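Local coordinates for peptidase M16 domain protein (Alicyclobacillus acidocaldarius subsp. acidocaldarius DSM 446, PDB 4XEA) that probably cleaves peptides as a metallopeptidase of the M16 (insulinase) family, with a metal ion bound at its presumed active site, at residues W12-L18 with I211-Q215; D186-S192 with F220-I226; V19-R25 with L196-F202; M34-R38 with V375-L379. All coordinates share one frame; numbering follows the deposited sequence.

Contact 1: residues W12-L18 with I211-Q215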
# COMPACT_ATOMS: atom_id res chain seq x y z
N TRP A 12 -15.88 -14.31 -22.54
CA TRP A 12 -17.01 -15.08 -23.01
C TRP A 12 -17.97 -15.37 -21.86
O TRP A 12 -17.71 -14.97 -20.71
CB TRP A 12 -16.55 -16.35 -23.76
CG TRP A 12 -16.18 -17.50 -22.92
CD1 TRP A 12 -16.90 -18.66 -22.75
CD2 TRP A 12 -14.97 -17.68 -22.17
NE1 TRP A 12 -16.22 -19.54 -21.95
CE2 TRP A 12 -15.04 -18.96 -21.57
CE3 TRP A 12 -13.84 -16.88 -21.96
CZ2 TRP A 12 -14.01 -19.44 -20.75
CZ3 TRP A 12 -12.83 -17.37 -21.15
CH2 TRP A 12 -12.92 -18.64 -20.56
N ARG A 13 -19.11 -15.96 -22.19
CA ARG A 13 -20.17 -16.25 -21.21
C ARG A 13 -20.51 -17.75 -21.25
O ARG A 13 -20.76 -18.29 -22.32
CB ARG A 13 -21.42 -15.41 -21.50
CG ARG A 13 -22.52 -15.57 -20.43
CD ARG A 13 -23.83 -14.82 -20.75
NE ARG A 13 -23.61 -13.41 -21.14
CZ ARG A 13 -23.76 -12.34 -20.38
NH1 ARG A 13 -24.11 -12.42 -19.11
NH2 ARG A 13 -23.56 -11.13 -20.92
N LEU A 14 -20.51 -18.39 -20.08
CA LEU A 14 -20.77 -19.84 -20.02
C LEU A 14 -22.25 -20.14 -20.15
O LEU A 14 -23.10 -19.25 -20.04
CB LEU A 14 -20.25 -20.44 -18.70
CG LEU A 14 -18.79 -20.11 -18.30
CD1 LEU A 14 -18.54 -20.49 -16.86
CD2 LEU A 14 -17.81 -20.80 -19.19
N GLN A 15 -22.55 -21.42 -20.33
CA GLN A 15 -23.93 -21.88 -20.45
C GLN A 15 -24.73 -21.41 -19.23
O GLN A 15 -25.88 -21.05 -19.38
CB GLN A 15 -23.95 -23.41 -20.63
CG GLN A 15 -25.34 -24.02 -20.90
CD GLN A 15 -26.21 -24.14 -19.63
OE1 GLN A 15 -25.70 -24.18 -18.50
NE2 GLN A 15 -27.53 -24.21 -19.82
N ASN A 16 -24.12 -21.37 -18.04
CA ASN A 16 -24.88 -21.04 -16.81
C ASN A 16 -25.01 -19.53 -16.56
O ASN A 16 -25.53 -19.09 -15.53
CB ASN A 16 -24.28 -21.76 -15.59
CG ASN A 16 -22.86 -21.30 -15.27
OD1 ASN A 16 -22.38 -20.31 -15.80
ND2 ASN A 16 -22.20 -22.01 -14.37
N GLY A 17 -24.50 -18.73 -17.49
CA GLY A 17 -24.64 -17.27 -17.41
C GLY A 17 -23.42 -16.55 -16.87
O GLY A 17 -23.38 -15.33 -16.88
N LEU A 18 -22.42 -17.27 -16.36
CA LEU A 18 -21.22 -16.63 -15.83
C LEU A 18 -20.37 -16.00 -16.93
O LEU A 18 -19.99 -16.66 -17.90
CB LEU A 18 -20.36 -17.61 -15.03
CG LEU A 18 -19.01 -17.13 -14.49
CD1 LEU A 18 -19.24 -16.08 -13.41
CD2 LEU A 18 -18.18 -18.31 -13.93
N ILE A 211 -12.37 -24.13 -16.27
CA ILE A 211 -13.54 -23.41 -15.78
C ILE A 211 -14.79 -24.08 -16.38
O ILE A 211 -15.71 -24.40 -15.64
CB ILE A 211 -13.51 -21.88 -16.13
CG1 ILE A 211 -12.35 -21.17 -15.45
CG2 ILE A 211 -14.81 -21.18 -15.69
CD1 ILE A 211 -11.97 -19.84 -16.09
N GLU A 212 -14.77 -24.34 -17.70
CA GLU A 212 -15.93 -24.96 -18.40
C GLU A 212 -16.23 -26.32 -17.80
O GLU A 212 -17.37 -26.65 -17.55
CB GLU A 212 -15.66 -25.12 -19.90
CG GLU A 212 -15.40 -23.83 -20.70
CD GLU A 212 -16.63 -23.20 -21.30
OE1 GLU A 212 -16.47 -22.29 -22.14
OE2 GLU A 212 -17.77 -23.57 -20.92
N GLU A 213 -15.18 -27.10 -17.55
CA GLU A 213 -15.35 -28.44 -16.98
C GLU A 213 -15.90 -28.40 -15.56
O GLU A 213 -16.78 -29.17 -15.21
CB GLU A 213 -14.05 -29.24 -17.05
CG GLU A 213 -13.76 -29.76 -18.43
CD GLU A 213 -14.80 -30.79 -18.89
OE1 GLU A 213 -15.87 -30.39 -19.41
OE2 GLU A 213 -14.55 -31.99 -18.70
N ASN A 214 -15.39 -27.47 -14.76
CA ASN A 214 -15.87 -27.32 -13.39
C ASN A 214 -17.35 -26.95 -13.35
O ASN A 214 -18.10 -27.52 -12.56
CB ASN A 214 -15.04 -26.21 -12.68
CG ASN A 214 -15.42 -26.05 -11.22
OD1 ASN A 214 -16.48 -25.50 -10.90
ND2 ASN A 214 -14.53 -26.49 -10.33
N GLN A 215 -17.75 -25.98 -14.17
CA GLN A 215 -19.14 -25.52 -14.25
C GLN A 215 -20.08 -26.55 -14.90
O GLN A 215 -21.22 -26.71 -14.44
CB GLN A 215 -19.22 -24.21 -15.03
CG GLN A 215 -18.41 -23.05 -14.34
CD GLN A 215 -18.94 -22.75 -12.96
OE1 GLN A 215 -19.82 -21.90 -12.80
NE2 GLN A 215 -18.43 -23.45 -11.96

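Contact 2: residues D186-S192 with F220-I226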
# COMPACT_ATOMS: atom_id res chain seq x y z
N ASP A 186 -28.95 -17.99 -2.33
CA ASP A 186 -29.55 -18.62 -3.50
C ASP A 186 -29.90 -17.57 -4.55
O ASP A 186 -29.74 -17.82 -5.74
CB ASP A 186 -30.78 -19.51 -3.14
CG ASP A 186 -30.41 -20.85 -2.51
OD1 ASP A 186 -29.22 -21.32 -2.55
OD2 ASP A 186 -31.36 -21.47 -1.97
N THR A 187 -30.32 -16.38 -4.13
CA THR A 187 -30.75 -15.35 -5.06
C THR A 187 -29.56 -14.70 -5.78
O THR A 187 -29.63 -14.46 -6.99
CB THR A 187 -31.55 -14.27 -4.34
OG1 THR A 187 -32.70 -14.86 -3.72
CG2 THR A 187 -32.01 -13.13 -5.30
N PHE A 188 -28.50 -14.39 -5.03
CA PHE A 188 -27.44 -13.52 -5.53
C PHE A 188 -26.18 -14.21 -5.94
O PHE A 188 -25.37 -13.63 -6.63
CB PHE A 188 -27.11 -12.43 -4.49
CG PHE A 188 -28.20 -11.40 -4.34
CD1 PHE A 188 -29.06 -11.44 -3.26
CD2 PHE A 188 -28.37 -10.40 -5.29
CE1 PHE A 188 -30.08 -10.50 -3.10
CE2 PHE A 188 -29.37 -9.43 -5.14
CZ PHE A 188 -30.23 -9.47 -4.04
N TYR A 189 -26.00 -15.47 -5.53
CA TYR A 189 -24.78 -16.20 -5.85
C TYR A 189 -24.96 -17.14 -7.01
O TYR A 189 -24.13 -18.00 -7.24
CB TYR A 189 -24.27 -16.92 -4.62
CG TYR A 189 -23.42 -16.04 -3.74
CD1 TYR A 189 -24.00 -15.06 -2.94
CD2 TYR A 189 -22.03 -16.19 -3.70
CE1 TYR A 189 -23.23 -14.22 -2.13
CE2 TYR A 189 -21.25 -15.38 -2.88
CZ TYR A 189 -21.86 -14.37 -2.11
OH TYR A 189 -21.12 -13.58 -1.27
N HIS A 190 -26.04 -16.97 -7.77
CA HIS A 190 -26.21 -17.69 -9.00
C HIS A 190 -25.17 -17.21 -10.01
O HIS A 190 -24.86 -16.03 -10.05
CB HIS A 190 -27.63 -17.50 -9.57
CG HIS A 190 -27.93 -18.44 -10.69
ND1 HIS A 190 -27.55 -18.18 -11.99
CD2 HIS A 190 -28.55 -19.64 -10.70
CE1 HIS A 190 -27.94 -19.19 -12.76
NE2 HIS A 190 -28.55 -20.09 -12.00
N PRO A 191 -24.66 -18.10 -10.86
CA PRO A 191 -23.59 -17.66 -11.76
C PRO A 191 -23.96 -16.53 -12.73
O PRO A 191 -23.06 -15.78 -13.16
CB PRO A 191 -23.21 -18.95 -12.53
CG PRO A 191 -24.23 -20.00 -12.11
CD PRO A 191 -24.76 -19.58 -10.79
N SER A 192 -25.24 -16.41 -13.05
CA SER A 192 -25.76 -15.37 -13.92
C SER A 192 -25.64 -14.00 -13.25
O SER A 192 -25.73 -12.98 -13.95
CB SER A 192 -27.24 -15.63 -14.26
OG SER A 192 -28.03 -15.63 -13.09
N PHE A 220 -27.06 -26.12 -11.89
CA PHE A 220 -27.58 -24.86 -11.44
C PHE A 220 -29.05 -24.76 -11.76
O PHE A 220 -29.50 -25.27 -12.77
CB PHE A 220 -26.81 -23.74 -12.11
CG PHE A 220 -25.34 -23.77 -11.81
CD1 PHE A 220 -24.84 -23.16 -10.67
CD2 PHE A 220 -24.47 -24.46 -12.64
CE1 PHE A 220 -23.49 -23.20 -10.38
CE2 PHE A 220 -23.13 -24.51 -12.37
CZ PHE A 220 -22.63 -23.88 -11.24
N LYS A 221 -29.76 -24.08 -10.87
CA LYS A 221 -31.13 -23.67 -11.09
C LYS A 221 -31.24 -22.66 -12.23
O LYS A 221 -30.23 -22.14 -12.73
CB LYS A 221 -31.71 -23.03 -9.82
CG LYS A 221 -32.05 -24.04 -8.71
CD LYS A 221 -32.01 -23.33 -7.34
CE LYS A 221 -32.31 -24.28 -6.18
NZ LYS A 221 -31.78 -23.69 -4.90
N GLU A 222 -32.48 -22.43 -12.64
CA GLU A 222 -32.80 -21.32 -13.52
C GLU A 222 -32.37 -20.06 -12.84
O GLU A 222 -32.46 -19.94 -11.61
CB GLU A 222 -34.31 -21.24 -13.82
CG GLU A 222 -34.83 -22.43 -14.64
CD GLU A 222 -33.86 -22.79 -15.77
OE1 GLU A 222 -33.48 -21.89 -16.55
OE2 GLU A 222 -33.46 -23.98 -15.84
N PRO A 223 -31.85 -19.11 -13.63
CA PRO A 223 -31.37 -17.90 -13.00
C PRO A 223 -32.51 -17.16 -12.28
O PRO A 223 -33.54 -16.92 -12.87
CB PRO A 223 -30.80 -17.08 -14.16
CG PRO A 223 -31.09 -17.87 -15.43
CD PRO A 223 -31.46 -19.23 -15.05
N PRO A 224 -32.35 -16.86 -11.00
CA PRO A 224 -33.28 -15.91 -10.36
C PRO A 224 -33.34 -14.54 -11.07
O PRO A 224 -32.32 -14.00 -11.52
CB PRO A 224 -32.71 -15.75 -8.95
CG PRO A 224 -31.79 -16.94 -8.77
CD PRO A 224 -31.23 -17.21 -10.11
N ALA A 225 -34.56 -14.02 -11.20
CA ALA A 225 -34.83 -12.65 -11.61
C ALA A 225 -34.79 -11.80 -10.33
O ALA A 225 -35.40 -12.16 -9.34
CB ALA A 225 -36.23 -12.56 -12.27
N ILE A 226 -34.11 -10.66 -10.37
CA ILE A 226 -33.98 -9.81 -9.21
C ILE A 226 -34.49 -8.41 -9.57
O ILE A 226 -34.00 -7.84 -10.52
CB ILE A 226 -32.51 -9.74 -8.81
CG1 ILE A 226 -31.96 -11.15 -8.47
CG2 ILE A 226 -32.31 -8.69 -7.64
CD1 ILE A 226 -30.43 -11.19 -8.37
O HOH W 1 -29.48 -13.91 -11.43

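Contact 3: residues V19-R25 with L196-F202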
# COMPACT_ATOMS: atom_id res chain seq x y z
N VAL A 19 -20.00 -14.74 -16.74
CA VAL A 19 -19.08 -14.06 -17.65
C VAL A 19 -17.66 -14.27 -17.12
O VAL A 19 -17.41 -14.09 -15.94
CB VAL A 19 -19.44 -12.55 -17.79
CG1 VAL A 19 -18.33 -11.73 -18.47
CG2 VAL A 19 -20.78 -12.38 -18.58
N VAL A 20 -16.74 -14.64 -18.02
CA VAL A 20 -15.37 -14.89 -17.70
C VAL A 20 -14.52 -13.99 -18.57
O VAL A 20 -14.76 -13.87 -19.78
CB VAL A 20 -14.92 -16.35 -17.94
CG1 VAL A 20 -13.39 -16.55 -17.52
CG2 VAL A 20 -15.81 -17.35 -17.19
N THR A 21 -13.50 -13.37 -17.97
CA THR A 21 -12.50 -12.59 -18.71
C THR A 21 -11.12 -13.03 -18.27
O THR A 21 -10.80 -12.93 -17.08
CB THR A 21 -12.66 -11.08 -18.48
OG1 THR A 21 -13.86 -10.62 -19.16
CG2 THR A 21 -11.44 -10.33 -19.01
N LEU A 22 -10.31 -13.53 -19.21
CA LEU A 22 -8.95 -13.96 -18.93
C LEU A 22 -7.98 -13.01 -19.64
O LEU A 22 -8.19 -12.65 -20.80
CB LEU A 22 -8.70 -15.40 -19.41
CG LEU A 22 -9.62 -16.52 -18.92
CD1 LEU A 22 -9.27 -17.88 -19.62
CD2 LEU A 22 -9.62 -16.66 -17.40
N MSE A 23 -6.95 -12.59 -18.92
CA MSE A 23 -5.90 -11.73 -19.46
C MSE A 23 -4.51 -12.37 -19.23
O MSE A 23 -3.77 -11.97 -18.33
CB MSE A 23 -5.97 -10.35 -18.79
CG MSE A 23 -7.16 -9.51 -19.23
SE MSE A 23 -7.32 -7.91 -18.14
CE MSE A 23 -8.32 -8.71 -16.66
N PRO A 24 -4.14 -13.36 -20.07
CA PRO A 24 -2.85 -14.01 -19.89
C PRO A 24 -1.66 -13.07 -20.18
O PRO A 24 -1.68 -12.35 -21.16
CB PRO A 24 -2.90 -15.18 -20.88
CG PRO A 24 -3.93 -14.79 -21.90
CD PRO A 24 -4.93 -13.96 -21.16
N ARG A 25 -0.66 -13.05 -19.29
CA ARG A 25 0.53 -12.20 -19.42
C ARG A 25 1.69 -13.12 -19.07
O ARG A 25 2.04 -13.25 -17.90
CB ARG A 25 0.44 -10.99 -18.47
CG ARG A 25 -0.88 -10.21 -18.58
CD ARG A 25 -1.05 -9.17 -17.47
NE ARG A 25 -0.07 -8.09 -17.62
CZ ARG A 25 0.36 -7.28 -16.65
NH1 ARG A 25 -0.10 -7.38 -15.41
NH2 ARG A 25 1.28 -6.36 -16.94
N LEU A 196 -16.09 -13.69 -13.28
CA LEU A 196 -14.78 -14.27 -12.97
C LEU A 196 -13.75 -13.63 -13.89
O LEU A 196 -13.88 -13.69 -15.12
CB LEU A 196 -14.79 -15.79 -13.20
CG LEU A 196 -13.50 -16.57 -12.93
CD1 LEU A 196 -13.08 -16.42 -11.43
CD2 LEU A 196 -13.67 -18.04 -13.32
N VAL A 197 -12.72 -13.02 -13.29
CA VAL A 197 -11.70 -12.26 -14.04
C VAL A 197 -10.33 -12.68 -13.51
O VAL A 197 -10.13 -12.78 -12.31
CB VAL A 197 -11.91 -10.75 -13.93
CG1 VAL A 197 -10.93 -9.99 -14.77
CG2 VAL A 197 -13.38 -10.37 -14.40
N ILE A 198 -9.42 -12.99 -14.44
CA ILE A 198 -8.10 -13.53 -14.09
C ILE A 198 -7.06 -12.85 -14.96
O ILE A 198 -7.23 -12.77 -16.18
CB ILE A 198 -8.02 -15.03 -14.34
CG1 ILE A 198 -9.23 -15.73 -13.74
CG2 ILE A 198 -6.71 -15.65 -13.74
CD1 ILE A 198 -9.23 -17.24 -13.97
N ALA A 199 -5.99 -12.36 -14.33
CA ALA A 199 -4.86 -11.78 -15.06
C ALA A 199 -3.53 -12.30 -14.51
O ALA A 199 -3.37 -12.53 -13.31
CB ALA A 199 -4.89 -10.26 -15.04
N GLY A 200 -2.60 -12.52 -15.44
CA GLY A 200 -1.23 -12.85 -15.06
C GLY A 200 -0.64 -14.03 -15.81
O GLY A 200 -1.05 -14.34 -16.95
N GLY A 201 0.32 -14.69 -15.17
CA GLY A 201 1.13 -15.76 -15.80
C GLY A 201 0.49 -17.13 -15.83
O GLY A 201 0.94 -18.03 -15.16
N PHE A 202 -0.56 -17.29 -16.61
CA PHE A 202 -1.26 -18.59 -16.75
C PHE A 202 -1.57 -18.88 -18.21
O PHE A 202 -1.58 -17.96 -19.03
CB PHE A 202 -2.57 -18.58 -15.96
CG PHE A 202 -3.60 -17.59 -16.51
CD1 PHE A 202 -3.52 -16.23 -16.21
CD2 PHE A 202 -4.61 -18.02 -17.36
CE1 PHE A 202 -4.43 -15.33 -16.73
CE2 PHE A 202 -5.55 -17.12 -17.87
CZ PHE A 202 -5.46 -15.77 -17.56

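Contact 4: residues M34-R38 with V375-L379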
# COMPACT_ATOMS: atom_id res chain seq x y z
N MSE A 34 -10.27 -13.11 -9.50
CA MSE A 34 -11.35 -12.62 -8.66
C MSE A 34 -12.70 -13.13 -9.18
O MSE A 34 -12.97 -13.04 -10.39
CB MSE A 34 -11.33 -11.09 -8.61
CG MSE A 34 -12.53 -10.42 -7.83
SE MSE A 34 -12.39 -8.48 -7.58
CE MSE A 34 -10.96 -8.37 -6.24
N PHE A 35 -13.50 -13.69 -8.27
CA PHE A 35 -14.85 -14.17 -8.52
C PHE A 35 -15.79 -13.28 -7.67
O PHE A 35 -15.69 -13.30 -6.44
CB PHE A 35 -14.92 -15.65 -8.08
CG PHE A 35 -16.17 -16.41 -8.51
CD1 PHE A 35 -16.94 -16.02 -9.59
CD2 PHE A 35 -16.48 -17.60 -7.87
CE1 PHE A 35 -18.07 -16.77 -9.97
CE2 PHE A 35 -17.60 -18.36 -8.25
CZ PHE A 35 -18.39 -17.93 -9.30
N ALA A 36 -16.64 -12.47 -8.30
CA ALA A 36 -17.47 -11.49 -7.58
C ALA A 36 -18.90 -11.57 -7.93
O ALA A 36 -19.25 -11.98 -9.06
CB ALA A 36 -16.96 -10.08 -7.82
N THR A 37 -19.74 -11.14 -6.98
CA THR A 37 -21.20 -11.13 -7.17
C THR A 37 -21.73 -9.71 -7.11
O THR A 37 -21.27 -8.89 -6.32
CB THR A 37 -21.93 -12.01 -6.13
OG1 THR A 37 -23.35 -11.87 -6.29
CG2 THR A 37 -21.52 -11.59 -4.74
N ARG A 38 -22.70 -9.43 -7.99
CA ARG A 38 -23.47 -8.17 -7.97
C ARG A 38 -24.49 -8.17 -6.81
O ARG A 38 -25.73 -8.22 -7.02
CB ARG A 38 -24.17 -7.97 -9.30
CG ARG A 38 -24.73 -6.59 -9.53
CD ARG A 38 -25.45 -6.47 -10.88
NE ARG A 38 -24.63 -6.67 -12.09
CZ ARG A 38 -24.53 -7.81 -12.80
NH1 ARG A 38 -25.11 -8.93 -12.40
NH2 ARG A 38 -23.79 -7.81 -13.91
N VAL A 375 -13.82 -6.24 -13.09
CA VAL A 375 -14.93 -6.73 -12.27
C VAL A 375 -15.92 -5.63 -11.90
O VAL A 375 -17.14 -5.77 -12.06
CB VAL A 375 -14.45 -7.36 -10.96
CG1 VAL A 375 -15.62 -7.58 -10.03
CG2 VAL A 375 -13.68 -8.71 -11.23
N THR A 376 -15.36 -4.55 -11.37
CA THR A 376 -16.15 -3.46 -10.83
C THR A 376 -16.99 -2.76 -11.88
O THR A 376 -18.18 -2.56 -11.68
CB THR A 376 -15.24 -2.45 -10.03
OG1 THR A 376 -14.77 -3.14 -8.86
CG2 THR A 376 -16.07 -1.30 -9.54
N TYR A 377 -16.39 -2.37 -13.00
CA TYR A 377 -17.15 -1.72 -14.06
C TYR A 377 -18.16 -2.66 -14.73
O TYR A 377 -19.27 -2.25 -15.08
CB TYR A 377 -16.21 -1.09 -15.10
CG TYR A 377 -15.50 0.17 -14.57
CD1 TYR A 377 -16.25 1.19 -13.97
CD2 TYR A 377 -14.12 0.36 -14.68
CE1 TYR A 377 -15.67 2.33 -13.50
CE2 TYR A 377 -13.51 1.56 -14.21
CZ TYR A 377 -14.32 2.52 -13.61
OH TYR A 377 -13.85 3.71 -13.10
N PHE A 378 -17.78 -3.92 -14.93
CA PHE A 378 -18.73 -4.91 -15.46
C PHE A 378 -19.98 -5.03 -14.60
O PHE A 378 -21.11 -4.88 -15.08
CB PHE A 378 -18.07 -6.29 -15.65
CG PHE A 378 -19.06 -7.34 -16.05
CD1 PHE A 378 -19.44 -7.48 -17.36
CD2 PHE A 378 -19.66 -8.12 -15.07
CE1 PHE A 378 -20.41 -8.43 -17.73
CE2 PHE A 378 -20.65 -9.04 -15.40
CZ PHE A 378 -21.04 -9.19 -16.71
N LEU A 379 -19.81 -5.23 -13.30
CA LEU A 379 -20.92 -5.45 -12.41
C LEU A 379 -21.83 -4.19 -12.25
O LEU A 379 -23.04 -4.31 -12.07
CB LEU A 379 -20.46 -5.95 -11.05
CG LEU A 379 -19.86 -7.37 -10.99
CD1 LEU A 379 -19.42 -7.70 -9.56
CD2 LEU A 379 -20.86 -8.45 -11.50
O HOH W 2 -23.46 -5.75 -15.99

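Contact 1: residues W12-L18 with I211-Q215
E212 OE1 takes the indole N-H of W12 from above its carboxylate plane, NE1 lying 2.8 Å from OE1 at an N-H...O angle of 144°; a bound glycerol, probably from the crystallisation liquor, hydrogen-bonds the same oxygen weakly. The bend of E212 at chi2 (-91°) lays the carboxylate over L14, whose CD2 lies 3.3 Å from OE2. The other methyl of L14, CD1, packs against the helix, meeting Q215 CG at 3.6 Å and I211 CG2 at 4.0 Å. One turn along that helix, N16 ND2 donates to Q215 OE1 (2.9 Å), which lies in the plane of the N16 amide, although the two amides stand 76° apart. The rotation of N16 is set from its other end, where OD1 accepts from L18 N in an Asx turn. Q215 NE2 is held by N214 OD1 and by Q117 OE1. Exchanging Q215 for a leucine is likely to leave N16 ND2 and Q117 OE1 without their mate. The type I turn L14-G17, closed by G17 N to L14 O, and the L14 N to L18 O bond make this the beta-hairpin between strands 10-13 and 19-24, packed at the sheet's edge on helix 204-216.

Contact 2: residues D186-S192 with F220-I226
H190 is the packed centre of this contact, its imidazole sandwiched between prolines. P223 CA sits over one face, 3.7 Å from the centroid of the H190 ring in a CH-pi contact, and P191 CD lies against the opposite face. At the ring's edge H190 NE2 donates to K221 O (2.7 Å, 157°), while ND1 receives the backbone N-H of S192 and hydrogen-bonds S192 OG, which leaves the ring little freedom to turn. Having CG anti to the backbone N (chi1 -169°) sends it out to the 220-226 loop. This loop, joining helix 204-216 to strand 227-229 of the small antiparallel sheet, crosses the C-terminal end of helix 178-188, which leads through the H190 turn into strand 194-200 of the mixed sheet; P224 CG rests on D186 O and T187 O. Two apolar contacts flank the histidine: P191 CG over one face of the F220 ring, 3.5 Å from CD1, and I226 CD1 against F188 CD2 (3.8 Å). The periphery is looser. A water links S192 OG to P224 O, each 2.8 Å from it, and on the exposed side K221 brings NZ only within 3.7 Å of D186 OD2, a long salt bridge.

Contact 3: residues V19-R25 with L196-F202
F202 carries its CG between the backbone N and the carbonyl carbon (chi1 65°), which folds the ring back onto strand 19-24, and the bend of selenomethionine M23 at chi3 (-84°) turns its CE onto V197. The F202 ring presents its edge to L22 CB, 3.7 Å from CZ, and to M23 N; P24 CB lies over one face and I198 CG2 over the other. On the same side of the sheet L22 and I198 lie side by side, CD2 to CD1 at 3.5 Å. Across the sheet M23 CE presses on V197 CG1 at 3.5 Å, a tight fit, and M23 CB meets A199 CB. The strands are parallel, bound by backbone bonds from L196 N to V19 O through to R25 N to G200 O. At the far end G200 O is gripped twice, by R25 N (2.7 Å) and F202 N (3.0 Å), from opposite faces of its plane. With the ring of F202 cut back to an alanine, a gap is likely to open between P24 and I198, and L22 CB would lose its support. Strand 194-200 lies between 19-24 and 31-37; helix 204-216 packs on the side of V20, L196 and F202, helix 367-379 on that of T21, V197 and A199. R25 reaches N367 through NH1 and packs on L28 of the second subunit.

Contact 4: residues M34-R38 with V375-L379
Strand 34-37 and the last turn of helix 367-379 run in roughly the same direction, their short axes 9.6 Å apart and crossing at -28°. The apolar half of the contact lies along the strand's helix-facing side. A36 CB fits between V375 CG1 (3.6 Å) and L379 CD1 (3.8 Å), its small size letting the helix come close. Selenomethionine M34, crossing V375 at about a right angle, lays its SE 3.9 Å from V375 CG2.

The polar half is carried by R38, whose chain starts with CG anti to the backbone N and bends at chi3 (-63°), bringing the guanidinium to the end of the helix. There R38 NE donates to L379 O, 2.8 Å away, in the carbonyl plane and on a lone pair, with the oxygen near the plane of the guanidinium. L379 CD2 lies over one face of that group, 3.8 Å from NH2, and F378 CE2 approaches NH2 obliquely. A water accepts from R38 NH2 and donates to F378 O at 2.7 Å, and the same water sits over the centre of the F378 ring. Carbonyls of the final helical turn are thus met directly and through water by a cationic group, which would be expected to suit the negative pole of the helix. The R38 carbonyl in turn is bound by N193 and R228. The arrangement is helix-on-sheet packing of an alpha+beta domain: helix 367-379, which follows helix 346-363 in the chain, covers a face of the first, six-stranded sheet, consistent with the two-part M16 architecture.

In the fold
Contacts 1, 3 and 4 meet on the six-stranded mixed sheet, with centres 13 to 15 Å apart. Strands 10-13 and 19-24, with their hairpin, lead from contact 1 into contact 3, and strand 31-37 follows with contact 4; their partners come much later, strand 194-200, helix 204-216, then helix 367-379. The two helices lie on opposite faces of the sheet, so strand 19-24 is packed between helices from later in the chain. Contact 2 lies 14 to 15 Å from contacts 1 and 4, touching them through N16 and T37 OG1, but 23 Å from contact 3. Long-range pairing thus ties the N-terminal strands to both middle and later parts of the chain.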